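Local coordinates for protein neurotoxin (Clostridium botulinum, PDB 2QN0) that probably acts as a zinc endopeptidase that cleaves neuronal SNARE proteins, being the light chain protease of botulinum neurotoxin serotype C1, with dual substrate specificity, at residues 170-175 against 188-193; 180-185 against 235-240; 231-236 against 266-271; 288-293 against 346-351. One frame throughout, in Å; residues are numbered along the deposited sequence.

Interaction 1. Residues 170-175 against 188-193; sequences TSTFKL and ALSIIS
T170 and S171 pair antiparallel with I192 and I191, S171 and I191 forming the hydrogen-bonded pair and T170 and I192 the non-hydrogen-bonded pair, with CA atoms 4.3 Å apart in the latter. Two backbone bonds join the strands: S171 N gives to I191 O at 3.0 Å, and I191 N to S171 O at 2.9 Å with a nearly straight N-H...O angle of 166°. Each carbonyl also takes a CA-H contact, from T170 CA and S190 CA respectively.

Farther along, a water accepts from F173 N and donates to L189 O. The side chains divide between the two faces of the sheet. On one, T170 and I192 lie side by side and point the same way; T170 OG1 comes within 3.4 Å of I192 CG1, but its hydrogen bond goes to E230 in helix 223-238. T172 reaches S190 with its methyl, CG2 standing 3.7 Å from S190 OG, a hydroxyl already bonded to N237 of that helix. On the face of I191, the side chains of F173 and I191 cross at about a right angle, F173 CE2 lying 3.5 Å from I191 CD1. A chi1 of -50° sets F173 CG anti to the carbonyl carbon, and the ring meets I191 through its CE2-CZ corner, with I191 CB at its edge.

Strand 169-171 is an outermost strand of the chain's mixed sheet, laid against helix 223-238; its T170 binds E230, the glutamate of the HExxH pattern of zinc proteases, and the T170 side chain is about 7 Å from the zinc.

Interaction 2. Residues 180-185 against 235-240; sequences FAAQEG and MHNLYG
A182 and G240 bring a buried, largely backbone-to-backbone contact to the C-terminal end of helix 223-238, where the short 3-10 turn 181-183, from the connection between strands 169-171 and 190-193, closes on the helix terminus. The single direct hydrogen bond runs from G185 N to G240 O at 2.8 Å, the N-H lying in the carbonyl plane on a lone pair. A water donates to the same oxygen and to Q183 O, so G240 O is gripped twice and tied to the turn by two routes.

G240, just past the helix, closes it in a Schellman motif, its positive phi (65°) accompanied by two bonds back into the last turn. The fit here is tight: G240 CA makes a CA-H contact of 3.1 Å with A182 O, and its CA lies 3.8 Å from G185 CA. G240, with no side chain and a positive phi, lets the backbones come this close.

Three residues before G240, N237 receives A182 CB, which lies 3.7 Å from N237 OD1. The amide of N237 is meanwhile engaged through ND2 with S190 OG, which ties this end of the helix to strand 190-193.

Interaction 3. Residues 231-236 against 266-271; sequences LNHAMH and EYAEIY. With ZN (zinc ion), chain B.
H233 and E269 bring two helices together at the zinc site, their side chains crossing at about a right angle with the metal between their ends. H233 NE2 and E269 OE1 each bind zinc at 2.1 Å. A water completes the set at 2.1 Å, together with H229 one helical turn before H233. E269 OE2 lies farther from the metal, at 2.7 Å, so the carboxylate holds it unevenly. The imidazole and carboxylate planes stand 84° apart, and OE1 sits at the edge of the ring near its plane. A bend at chi2 (-59°) turns the E269 chain back toward the ion, although its CB points away from the other helix.

This is the gluzincin arrangement: helix 223-238 supplies both histidines of HExxH and a later helix, 267-273, the glutamate. The two axes are 10.1 Å apart at their closest, and direct contact beyond the metal is sparse. H233 CE1 approaches A268 O at 3.4 Å, while farther along H236 crosses Y271, CE1 meeting its CB. A second water, 2.8 Å from H236 NE2, donates to Y271 O; NE2 also makes a weak hydrogen bond to L354 O. N232 O lies over the centre of one face of the H236 ring.

Interaction 4. Residues 288-293 against 346-351; sequences YFEEKA and KFVELY
E290 and Y351 lie at the heart of this helix-helix contact, with F347 completing the group. E290 CG stands anti to its backbone N, and the extended chain runs over one face of the Y351 ring at CG and on past its CD2 edge. CG makes a CH-pi contact, 3.6 Å from the ring centroid and 18° off the normal. The carboxylate continues nearly parallel to the ring, the two planes 12° apart, with CD 3.4 Å from Y351 CD2.

F347 meets the other helix differently, at its edge: CZ lies 3.5 Å from E290 O and 3.9 Å from A293 CB, both near the ring plane. The same methyl touches Y351 CE1 and so sits where the two aromatics converge. Helices 283-304 and 344-357 are joined here, the axes of the short segments approaching to 11.1 Å at an angle of 124°, and a further ring, Y297 of the first, meets F347 edge-to-face.

No direct hydrogen bond links the two segments; a water donates to both E290 OE2, at 2.6 Å, and V348 O. The glutamate therefore contributes chiefly its aliphatic stem, while its carboxylate, probably charged, lies past the rim in a nearly parallel plane and is met at least in part by water.

Helix 223-238 ties three of the four contacts together. Interactions 2 and 3 share M235 and H236 on it, their centres 11 Å apart, while interaction 1 lies against it from the sheet, with T170 packing on H233 and I192 on L231 and A234. Interactions 1 and 2 alternate along the chain, because 180-185 belongs to the connection between the two paired strands; interaction 3 begins on the helix where interaction 2 ends, and interaction 4 follows in series. Y267 touches F289, joining interactions 3 and 4, their centres about 15 Å apart. Helix 223-238 thus has the sheet strands on one of its sides and meets helix 267-273 through the zinc site, with interaction 4 farthest from the chain's centre.

Interaction 1. Residues 170-175 against 188-193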
loop_
_atom_site.group_PDB
_atom_site.type_symbol
_atom_site.label_atom_id
_atom_site.label_comp_id
_atom_site.label_asym_id
_atom_site.label_seq_id
_atom_site.Cartn_x
_atom_site.Cartn_y
_atom_site.Cartn_z
ATOM N N THR A 170 3.069 3.810 3.572
ATOM C CA THR A 170 1.665 4.029 3.225
ATOM C C THR A 170 1.088 4.971 4.272
ATOM O O THR A 170 1.293 4.765 5.470
ATOM C CB THR A 170 0.866 2.717 3.267
ATOM O OG1 THR A 170 1.402 1.803 2.305
ATOM C CG2 THR A 170 -0.609 2.977 2.959
ATOM N N SER A 171 0.363 5.992 3.831
ATOM C CA SER A 171 -0.202 6.959 4.766
ATOM C C SER A 171 -1.574 7.465 4.357
ATOM O O SER A 171 -1.960 7.375 3.189
ATOM C CB SER A 171 0.719 8.182 4.877
ATOM O OG SER A 171 2.082 7.817 4.997
ATOM N N THR A 172 -2.313 7.980 5.337
ATOM C CA THR A 172 -3.601 8.613 5.075
ATOM C C THR A 172 -3.362 10.021 5.617
ATOM O O THR A 172 -2.388 10.251 6.339
ATOM C CB THR A 172 -4.785 7.938 5.804
ATOM O OG1 THR A 172 -4.578 7.969 7.219
ATOM C CG2 THR A 172 -4.935 6.494 5.326
ATOM N N PHE A 173 -4.234 10.959 5.280
ATOM C CA PHE A 173 -4.036 12.340 5.698
ATOM C C PHE A 173 -5.319 12.965 6.210
ATOM O O PHE A 173 -6.409 12.552 5.830
ATOM C CB PHE A 173 -3.496 13.125 4.505
ATOM C CG PHE A 173 -2.329 12.456 3.835
ATOM C CD1 PHE A 173 -1.028 12.736 4.230
ATOM C CD2 PHE A 173 -2.538 11.487 2.857
ATOM C CE1 PHE A 173 0.052 12.060 3.665
ATOM C CE2 PHE A 173 -1.465 10.805 2.289
ATOM C CZ PHE A 173 -0.170 11.092 2.695
ATOM N N LYS A 174 -5.185 13.969 7.070
ATOM C CA LYS A 174 -6.356 14.622 7.635
ATOM C C LYS A 174 -6.098 16.099 7.890
ATOM O O LYS A 174 -4.949 16.544 7.928
ATOM C CB LYS A 174 -6.726 13.956 8.961
ATOM C CG LYS A 174 -5.698 14.217 10.060
ATOM C CD LYS A 174 -6.118 13.622 11.391
ATOM C CE LYS A 174 -5.132 13.991 12.485
ATOM N NZ LYS A 174 -5.080 15.465 12.708
ATOM N N LEU A 175 -7.178 16.857 8.065
ATOM C CA LEU A 175 -7.058 18.276 8.363
ATOM C C LEU A 175 -6.668 18.370 9.838
ATOM O O LEU A 175 -6.950 17.460 10.620
ATOM C CB LEU A 175 -8.387 18.994 8.117
ATOM C CG LEU A 175 -8.910 18.976 6.677
ATOM C CD1 LEU A 175 -10.220 19.749 6.603
ATOM C CD2 LEU A 175 -7.878 19.587 5.742
ATOM N N ALA A 188 -10.135 5.902 4.613
ATOM C CA ALA A 188 -9.731 7.135 3.946
ATOM C C ALA A 188 -8.783 6.805 2.805
ATOM O O ALA A 188 -8.264 5.697 2.724
ATOM C CB ALA A 188 -9.038 8.066 4.935
ATOM N N LEU A 189 -8.561 7.776 1.928
ATOM C CA LEU A 189 -7.655 7.590 0.801
ATOM C C LEU A 189 -6.248 7.302 1.322
ATOM O O LEU A 189 -5.792 7.936 2.275
ATOM C CB LEU A 189 -7.639 8.860 -0.065
ATOM C CG LEU A 189 -6.665 8.931 -1.242
ATOM C CD1 LEU A 189 -7.202 9.908 -2.278
ATOM C CD2 LEU A 189 -5.278 9.354 -0.755
ATOM N N SER A 190 -5.567 6.345 0.695
ATOM C CA SER A 190 -4.203 5.992 1.081
ATOM C C SER A 190 -3.229 6.340 -0.037
ATOM O O SER A 190 -3.558 6.214 -1.211
ATOM C CB SER A 190 -4.067 4.484 1.340
ATOM O OG SER A 190 -4.748 4.062 2.508
ATOM N N ILE A 191 -2.038 6.787 0.339
ATOM C CA ILE A 191 -0.991 7.058 -0.638
ATOM C C ILE A 191 0.142 6.116 -0.262
ATOM O O ILE A 191 0.597 6.104 0.885
ATOM C CB ILE A 191 -0.481 8.515 -0.590
ATOM C CG1 ILE A 191 -1.551 9.454 -1.161
ATOM C CG2 ILE A 191 0.822 8.636 -1.393
ATOM C CD1 ILE A 191 -1.130 10.916 -1.235
ATOM N N ILE A 192 0.562 5.302 -1.222
ATOM C CA ILE A 192 1.648 4.351 -1.023
ATOM C C ILE A 192 2.859 4.856 -1.803
ATOM O O ILE A 192 2.790 4.984 -3.023
ATOM C CB ILE A 192 1.271 2.950 -1.570
ATOM C CG1 ILE A 192 0.112 2.359 -0.758
ATOM C CG2 ILE A 192 2.489 2.024 -1.526
ATOM C CD1 ILE A 192 -0.393 1.016 -1.292
ATOM N N SER A 193 3.952 5.153 -1.102
ATOM C CA SER A 193 5.181 5.638 -1.746
ATOM C C SER A 193 6.154 4.468 -1.719
ATOM O O SER A 193 6.528 3.976 -0.648
ATOM C CB SER A 193 5.731 6.839 -0.982
ATOM O OG SER A 193 4.764 7.876 -0.960
HETATM O O HOH W 1 -6.094 10.494 3.373
#

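Interaction 2. Residues 180-185 against 235-240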
loop_
_atom_site.group_PDB
_atom_site.type_symbol
_atom_site.label_atom_id
_atom_site.label_comp_id
_atom_site.label_asym_id
_atom_site.label_seq_id
_atom_site.Cartn_x
_atom_site.Cartn_y
_atom_site.Cartn_z
ATOM N N PHE A 180 -7.812 10.710 12.599
ATOM C CA PHE A 180 -7.668 9.824 11.441
ATOM C C PHE A 180 -8.843 8.883 11.188
ATOM O O PHE A 180 -9.068 7.928 11.935
ATOM C CB PHE A 180 -6.378 9.006 11.562
ATOM C CG PHE A 180 -5.128 9.813 11.352
ATOM C CD1 PHE A 180 -4.800 10.291 10.086
ATOM C CD2 PHE A 180 -4.284 10.107 12.419
ATOM C CE1 PHE A 180 -3.646 11.053 9.884
ATOM C CE2 PHE A 180 -3.128 10.868 12.230
ATOM C CZ PHE A 180 -2.809 11.342 10.960
ATOM N N ALA A 181 -9.577 9.154 10.113
ATOM C CA ALA A 181 -10.729 8.351 9.732
ATOM C C ALA A 181 -10.366 6.894 9.433
ATOM O O ALA A 181 -11.201 6.006 9.576
ATOM C CB ALA A 181 -11.419 8.978 8.519
ATOM N N ALA A 182 -9.124 6.650 9.019
ATOM C CA ALA A 182 -8.669 5.294 8.707
ATOM C C ALA A 182 -8.651 4.392 9.938
ATOM O O ALA A 182 -8.606 3.168 9.818
ATOM C CB ALA A 182 -7.272 5.338 8.092
ATOM N N GLN A 183 -8.678 5.003 11.117
ATOM C CA GLN A 183 -8.649 4.258 12.376
ATOM C C GLN A 183 -10.028 4.242 13.029
ATOM O O GLN A 183 -10.190 3.718 14.135
ATOM C CB GLN A 183 -7.663 4.918 13.350
ATOM C CG GLN A 183 -6.270 5.145 12.783
ATOM C CD GLN A 183 -5.399 6.021 13.671
ATOM O OE1 GLN A 183 -5.878 6.648 14.621
ATOM N NE2 GLN A 183 -4.114 6.079 13.355
ATOM N N GLU A 184 -11.023 4.791 12.336
ATOM C CA GLU A 184 -12.363 4.898 12.905
ATOM C C GLU A 184 -13.524 4.368 12.066
ATOM O O GLU A 184 -14.604 4.962 12.053
ATOM C CB GLU A 184 -12.616 6.366 13.263
ATOM C CG GLU A 184 -11.659 6.915 14.316
ATOM C CD GLU A 184 -11.669 8.433 14.390
ATOM O OE1 GLU A 184 -12.702 9.043 14.046
ATOM O OE2 GLU A 184 -10.647 9.018 14.804
ATOM N N GLY A 185 -13.306 3.253 11.376
ATOM C CA GLY A 185 -14.354 2.658 10.563
ATOM C C GLY A 185 -14.623 3.287 9.204
ATOM O O GLY A 185 -14.932 2.580 8.244
ATOM N N MET A 235 -5.465 -1.762 2.791
ATOM C CA MET A 235 -6.696 -2.484 3.103
ATOM C C MET A 235 -7.197 -2.059 4.482
ATOM O O MET A 235 -8.383 -1.774 4.668
ATOM C CB MET A 235 -6.449 -3.995 3.088
ATOM C CG MET A 235 -6.365 -4.599 1.697
ATOM S SD MET A 235 -7.996 -4.769 0.923
ATOM C CE MET A 235 -8.437 -6.422 1.435
ATOM N N HIS A 236 -6.290 -2.013 5.453
ATOM C CA HIS A 236 -6.666 -1.612 6.804
ATOM C C HIS A 236 -7.217 -0.188 6.784
ATOM O O HIS A 236 -8.209 0.111 7.454
ATOM C CB HIS A 236 -5.453 -1.682 7.732
ATOM C CG HIS A 236 -4.788 -3.023 7.758
ATOM N ND1 HIS A 236 -3.485 -3.196 8.170
ATOM C CD2 HIS A 236 -5.245 -4.253 7.427
ATOM C CE1 HIS A 236 -3.167 -4.476 8.089
ATOM N NE2 HIS A 236 -4.218 -5.139 7.642
ATOM N N ASN A 237 -6.577 0.683 6.004
ATOM C CA ASN A 237 -6.994 2.082 5.897
ATOM C C ASN A 237 -8.347 2.246 5.209
ATOM O O ASN A 237 -9.155 3.082 5.606
ATOM C CB ASN A 237 -5.962 2.907 5.117
ATOM C CG ASN A 237 -4.642 3.046 5.847
ATOM O OD1 ASN A 237 -4.586 2.978 7.072
ATOM N ND2 ASN A 237 -3.569 3.266 5.091
ATOM N N LEU A 238 -8.575 1.465 4.163
ATOM C CA LEU A 238 -9.826 1.535 3.421
ATOM C C LEU A 238 -11.014 1.079 4.264
ATOM O O LEU A 238 -12.084 1.682 4.219
ATOM C CB LEU A 238 -9.736 0.670 2.163
ATOM C CG LEU A 238 -11.013 0.555 1.325
ATOM C CD1 LEU A 238 -11.509 1.952 0.935
ATOM C CD2 LEU A 238 -10.732 -0.293 0.086
ATOM N N TYR A 239 -10.818 0.010 5.031
ATOM C CA TYR A 239 -11.890 -0.531 5.862
ATOM C C TYR A 239 -11.971 0.087 7.256
ATOM O O TYR A 239 -12.770 -0.340 8.093
ATOM C CB TYR A 239 -11.757 -2.049 5.932
ATOM C CG TYR A 239 -12.124 -2.700 4.617
ATOM C CD1 TYR A 239 -13.457 -2.954 4.292
ATOM C CD2 TYR A 239 -11.147 -2.993 3.665
ATOM C CE1 TYR A 239 -13.811 -3.480 3.051
ATOM C CE2 TYR A 239 -11.489 -3.519 2.422
ATOM C CZ TYR A 239 -12.820 -3.759 2.122
ATOM O OH TYR A 239 -13.157 -4.271 0.890
ATOM N N GLY A 240 -11.140 1.097 7.490
ATOM C CA GLY A 240 -11.155 1.811 8.757
ATOM C C GLY A 240 -10.757 1.039 9.998
ATOM O O GLY A 240 -11.276 1.302 11.088
HETATM O O HOH W 2 -11.180 0.926 13.974
#

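Interaction 3. Residues 231-236 against 266-271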
loop_
_atom_site.group_PDB
_atom_site.type_symbol
_atom_site.label_atom_id
_atom_site.label_comp_id
_atom_site.label_asym_id
_atom_site.label_seq_id
_atom_site.Cartn_x
_atom_site.Cartn_y
_atom_site.Cartn_z
ATOM N N LEU A 231 -0.029 -2.821 0.278
ATOM C CA LEU A 231 -1.447 -2.906 -0.072
ATOM C C LEU A 231 -2.243 -3.380 1.150
ATOM O O LEU A 231 -3.433 -3.092 1.276
ATOM C CB LEU A 231 -1.667 -3.858 -1.257
ATOM C CG LEU A 231 -1.088 -3.383 -2.603
ATOM C CD1 LEU A 231 -1.398 -4.419 -3.686
ATOM C CD2 LEU A 231 -1.689 -2.028 -2.985
ATOM N N ASN A 232 -1.586 -4.110 2.049
ATOM C CA ASN A 232 -2.269 -4.565 3.261
ATOM C C ASN A 232 -2.551 -3.363 4.155
ATOM O O ASN A 232 -3.611 -3.284 4.778
ATOM C CB ASN A 232 -1.430 -5.603 4.008
ATOM C CG ASN A 232 -1.347 -6.917 3.259
ATOM O OD1 ASN A 232 -2.183 -7.202 2.399
ATOM N ND2 ASN A 232 -0.351 -7.731 3.587
ATOM N N HIS A 233 -1.602 -2.436 4.243
ATOM C CA HIS A 233 -1.832 -1.234 5.040
ATOM C C HIS A 233 -3.009 -0.490 4.413
ATOM O O HIS A 233 -3.871 0.037 5.118
ATOM C CB HIS A 233 -0.602 -0.323 5.043
ATOM C CG HIS A 233 0.523 -0.833 5.887
ATOM N ND1 HIS A 233 0.363 -1.167 7.216
ATOM C CD2 HIS A 233 1.830 -1.040 5.600
ATOM C CE1 HIS A 233 1.524 -1.555 7.713
ATOM N NE2 HIS A 233 2.430 -1.487 6.752
ATOM N N ALA A 234 -3.045 -0.456 3.081
ATOM C CA ALA A 234 -4.129 0.226 2.367
ATOM C C ALA A 234 -5.469 -0.438 2.653
ATOM O O ALA A 234 -6.498 0.238 2.734
ATOM C CB ALA A 234 -3.853 0.234 0.855
ATOM N N MET A 235 -5.465 -1.762 2.791
ATOM C CA MET A 235 -6.696 -2.484 3.103
ATOM C C MET A 235 -7.197 -2.059 4.482
ATOM O O MET A 235 -8.383 -1.774 4.668
ATOM C CB MET A 235 -6.449 -3.995 3.088
ATOM C CG MET A 235 -6.365 -4.599 1.697
ATOM S SD MET A 235 -7.996 -4.769 0.923
ATOM C CE MET A 235 -8.437 -6.422 1.435
ATOM N N HIS A 236 -6.290 -2.013 5.453
ATOM C CA HIS A 236 -6.666 -1.612 6.804
ATOM C C HIS A 236 -7.217 -0.188 6.784
ATOM O O HIS A 236 -8.209 0.111 7.454
ATOM C CB HIS A 236 -5.453 -1.682 7.732
ATOM C CG HIS A 236 -4.788 -3.023 7.758
ATOM N ND1 HIS A 236 -3.485 -3.196 8.170
ATOM C CD2 HIS A 236 -5.245 -4.253 7.427
ATOM C CE1 HIS A 236 -3.167 -4.476 8.089
ATOM N NE2 HIS A 236 -4.218 -5.139 7.642
ATOM N N GLU A 266 5.490 -1.459 15.391
ATOM C CA GLU A 266 4.081 -1.085 15.367
ATOM C C GLU A 266 3.174 -2.282 15.136
ATOM O O GLU A 266 3.498 -3.184 14.359
ATOM C CB GLU A 266 3.828 -0.048 14.272
ATOM C CG GLU A 266 4.705 1.182 14.360
ATOM C CD GLU A 266 4.390 2.181 13.268
ATOM O OE1 GLU A 266 4.092 1.746 12.137
ATOM O OE2 GLU A 266 4.448 3.399 13.535
ATOM N N TYR A 267 2.030 -2.291 15.815
ATOM C CA TYR A 267 1.085 -3.380 15.651
ATOM C C TYR A 267 0.566 -3.387 14.212
ATOM O O TYR A 267 0.176 -4.427 13.692
ATOM C CB TYR A 267 -0.065 -3.233 16.653
ATOM C CG TYR A 267 0.350 -3.532 18.088
ATOM C CD1 TYR A 267 1.655 -3.927 18.390
ATOM C CD2 TYR A 267 -0.569 -3.445 19.134
ATOM C CE1 TYR A 267 2.035 -4.232 19.700
ATOM C CE2 TYR A 267 -0.196 -3.746 20.451
ATOM C CZ TYR A 267 1.105 -4.142 20.721
ATOM O OH TYR A 267 1.473 -4.461 22.009
ATOM N N ALA A 268 0.574 -2.220 13.577
ATOM C CA ALA A 268 0.128 -2.109 12.186
ATOM C C ALA A 268 1.042 -2.954 11.294
ATOM O O ALA A 268 0.587 -3.585 10.335
ATOM C CB ALA A 268 0.166 -0.651 11.743
ATOM N N GLU A 269 2.333 -2.963 11.614
ATOM C CA GLU A 269 3.301 -3.742 10.847
ATOM C C GLU A 269 3.095 -5.230 11.101
ATOM O O GLU A 269 3.198 -6.051 10.188
ATOM C CB GLU A 269 4.731 -3.355 11.236
ATOM C CG GLU A 269 5.124 -1.937 10.854
ATOM C CD GLU A 269 5.014 -1.706 9.358
ATOM O OE1 GLU A 269 4.879 -2.705 8.627
ATOM O OE2 GLU A 269 5.071 -0.541 8.923
ATOM N N ILE A 270 2.814 -5.577 12.351
ATOM C CA ILE A 270 2.594 -6.967 12.711
ATOM C C ILE A 270 1.423 -7.553 11.921
ATOM O O ILE A 270 1.491 -8.688 11.449
ATOM C CB ILE A 270 2.340 -7.105 14.237
ATOM C CG1 ILE A 270 3.637 -6.798 14.996
ATOM C CG2 ILE A 270 1.845 -8.514 14.570
ATOM C CD1 ILE A 270 3.517 -6.886 16.512
ATOM N N TYR A 271 0.347 -6.787 11.770
ATOM C CA TYR A 271 -0.796 -7.283 11.014
ATOM C C TYR A 271 -0.514 -7.333 9.515
ATOM O O TYR A 271 -0.920 -8.275 8.836
ATOM C CB TYR A 271 -2.037 -6.432 11.280
ATOM C CG TYR A 271 -2.795 -6.865 12.521
ATOM C CD1 TYR A 271 -3.055 -8.215 12.766
ATOM C CD2 TYR A 271 -3.275 -5.926 13.433
ATOM C CE1 TYR A 271 -3.782 -8.620 13.895
ATOM C CE2 TYR A 271 -4.000 -6.319 14.559
ATOM C CZ TYR A 271 -4.251 -7.663 14.781
ATOM O OH TYR A 271 -4.984 -8.042 15.883
HETATM ZN ZN ZN B . 4.430 -2.044 6.719
HETATM O O HOH W 3 -2.846 -7.529 7.053
HETATM O O HOH W 4 5.522 -0.662 5.610
#

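Interaction 4. Residues 288-293 against 346-351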
loop_
_atom_site.group_PDB
_atom_site.type_symbol
_atom_site.label_atom_id
_atom_site.label_comp_id
_atom_site.label_asym_id
_atom_site.label_seq_id
_atom_site.Cartn_x
_atom_site.Cartn_y
_atom_site.Cartn_z
ATOM N N TYR A 288 -9.291 -5.996 22.013
ATOM C CA TYR A 288 -9.650 -4.604 22.253
ATOM C C TYR A 288 -9.796 -3.829 20.939
ATOM O O TYR A 288 -10.803 -3.161 20.706
ATOM C CB TYR A 288 -8.581 -3.943 23.124
ATOM C CG TYR A 288 -8.725 -2.446 23.263
ATOM C CD1 TYR A 288 -9.676 -1.890 24.118
ATOM C CD2 TYR A 288 -7.921 -1.581 22.518
ATOM C CE1 TYR A 288 -9.820 -0.509 24.228
ATOM C CE2 TYR A 288 -8.060 -0.205 22.618
ATOM C CZ TYR A 288 -9.009 0.327 23.473
ATOM O OH TYR A 288 -9.142 1.691 23.568
ATOM N N PHE A 289 -8.791 -3.914 20.075
ATOM C CA PHE A 289 -8.862 -3.191 18.809
ATOM C C PHE A 289 -9.953 -3.721 17.891
ATOM O O PHE A 289 -10.570 -2.954 17.155
ATOM C CB PHE A 289 -7.498 -3.206 18.117
ATOM C CG PHE A 289 -6.475 -2.363 18.820
ATOM C CD1 PHE A 289 -6.629 -0.984 18.887
ATOM C CD2 PHE A 289 -5.396 -2.950 19.469
ATOM C CE1 PHE A 289 -5.724 -0.199 19.597
ATOM C CE2 PHE A 289 -4.487 -2.175 20.180
ATOM C CZ PHE A 289 -4.655 -0.796 20.245
ATOM N N GLU A 290 -10.209 -5.023 17.940
ATOM C CA GLU A 290 -11.255 -5.591 17.104
ATOM C C GLU A 290 -12.618 -5.091 17.579
ATOM O O GLU A 290 -13.473 -4.740 16.768
ATOM C CB GLU A 290 -11.226 -7.116 17.147
ATOM C CG GLU A 290 -12.208 -7.745 16.175
ATOM C CD GLU A 290 -12.070 -9.246 16.075
ATOM O OE1 GLU A 290 -11.044 -9.788 16.539
ATOM O OE2 GLU A 290 -12.986 -9.885 15.515
ATOM N N GLU A 291 -12.816 -5.056 18.896
ATOM C CA GLU A 291 -14.078 -4.583 19.464
ATOM C C GLU A 291 -14.244 -3.088 19.196
ATOM O O GLU A 291 -15.355 -2.604 18.975
ATOM C CB GLU A 291 -14.116 -4.844 20.976
ATOM C CG GLU A 291 -14.171 -6.316 21.373
ATOM C CD GLU A 291 -15.453 -7.004 20.933
ATOM O OE1 GLU A 291 -16.465 -6.304 20.723
ATOM O OE2 GLU A 291 -15.457 -8.248 20.815
ATOM N N LYS A 292 -13.133 -2.358 19.219
ATOM C CA LYS A 292 -13.158 -0.927 18.962
ATOM C C LYS A 292 -13.627 -0.714 17.517
ATOM O O LYS A 292 -14.438 0.169 17.236
ATOM C CB LYS A 292 -11.760 -0.338 19.162
ATOM C CG LYS A 292 -11.697 1.177 19.144
ATOM C CD LYS A 292 -10.267 1.654 19.375
ATOM C CE LYS A 292 -10.173 3.171 19.416
ATOM N NZ LYS A 292 -10.948 3.752 20.544
ATOM N N ALA A 293 -13.118 -1.540 16.608
ATOM C CA ALA A 293 -13.499 -1.453 15.200
ATOM C C ALA A 293 -14.988 -1.758 15.055
ATOM O O ALA A 293 -15.699 -1.084 14.310
ATOM C CB ALA A 293 -12.674 -2.435 14.367
ATOM N N LYS A 346 -20.655 -11.807 10.646
ATOM C CA LYS A 346 -20.101 -11.278 9.406
ATOM C C LYS A 346 -18.926 -10.348 9.686
ATOM O O LYS A 346 -17.941 -10.339 8.942
ATOM C CB LYS A 346 -21.180 -10.538 8.613
ATOM C CG LYS A 346 -22.116 -11.465 7.853
ATOM C CD LYS A 346 -23.179 -10.681 7.102
ATOM C CE LYS A 346 -23.895 -11.564 6.095
ATOM N NZ LYS A 346 -24.489 -12.772 6.730
ATOM N N PHE A 347 -19.023 -9.569 10.759
ATOM C CA PHE A 347 -17.943 -8.654 11.109
ATOM C C PHE A 347 -16.676 -9.415 11.486
ATOM O O PHE A 347 -15.584 -9.110 11.005
ATOM C CB PHE A 347 -18.332 -7.764 12.286
ATOM C CG PHE A 347 -17.196 -6.934 12.802
ATOM C CD1 PHE A 347 -16.828 -5.755 12.160
ATOM C CD2 PHE A 347 -16.450 -7.359 13.896
ATOM C CE1 PHE A 347 -15.736 -5.013 12.598
ATOM C CE2 PHE A 347 -15.356 -6.628 14.343
ATOM C CZ PHE A 347 -14.996 -5.452 13.694
ATOM N N VAL A 348 -16.823 -10.396 12.369
ATOM C CA VAL A 348 -15.681 -11.182 12.810
ATOM C C VAL A 348 -14.957 -11.826 11.634
ATOM O O VAL A 348 -13.725 -11.845 11.589
ATOM C CB VAL A 348 -16.119 -12.283 13.806
ATOM C CG1 VAL A 348 -14.977 -13.256 14.055
ATOM C CG2 VAL A 348 -16.547 -11.638 15.113
ATOM N N GLU A 349 -15.726 -12.347 10.684
ATOM C CA GLU A 349 -15.155 -12.990 9.509
ATOM C C GLU A 349 -14.375 -11.979 8.671
ATOM O O GLU A 349 -13.262 -12.255 8.224
ATOM C CB GLU A 349 -16.266 -13.626 8.668
ATOM C CG GLU A 349 -15.791 -14.215 7.350
ATOM C CD GLU A 349 -16.922 -14.832 6.547
ATOM O OE1 GLU A 349 -17.956 -14.157 6.358
ATOM O OE2 GLU A 349 -16.773 -15.988 6.097
ATOM N N LEU A 350 -14.965 -10.805 8.466
ATOM C CA LEU A 350 -14.317 -9.751 7.691
ATOM C C LEU A 350 -13.041 -9.278 8.382
ATOM O O LEU A 350 -11.980 -9.173 7.755
ATOM C CB LEU A 350 -15.270 -8.566 7.515
ATOM C CG LEU A 350 -14.688 -7.321 6.834
ATOM C CD1 LEU A 350 -14.206 -7.685 5.431
ATOM C CD2 LEU A 350 -15.751 -6.230 6.767
ATOM N N TYR A 351 -13.142 -8.995 9.677
ATOM C CA TYR A 351 -11.984 -8.527 10.423
ATOM C C TYR A 351 -10.845 -9.537 10.345
ATOM O O TYR A 351 -9.685 -9.156 10.199
ATOM C CB TYR A 351 -12.348 -8.276 11.890
ATOM C CG TYR A 351 -11.302 -7.485 12.642
ATOM C CD1 TYR A 351 -11.289 -6.091 12.597
ATOM C CD2 TYR A 351 -10.313 -8.129 13.386
ATOM C CE1 TYR A 351 -10.318 -5.356 13.277
ATOM C CE2 TYR A 351 -9.337 -7.404 14.067
ATOM C CZ TYR A 351 -9.344 -6.022 14.009
ATOM O OH TYR A 351 -8.380 -5.302 14.678
HETATM O O HOH W 5 -11.999 -11.732 14.001
#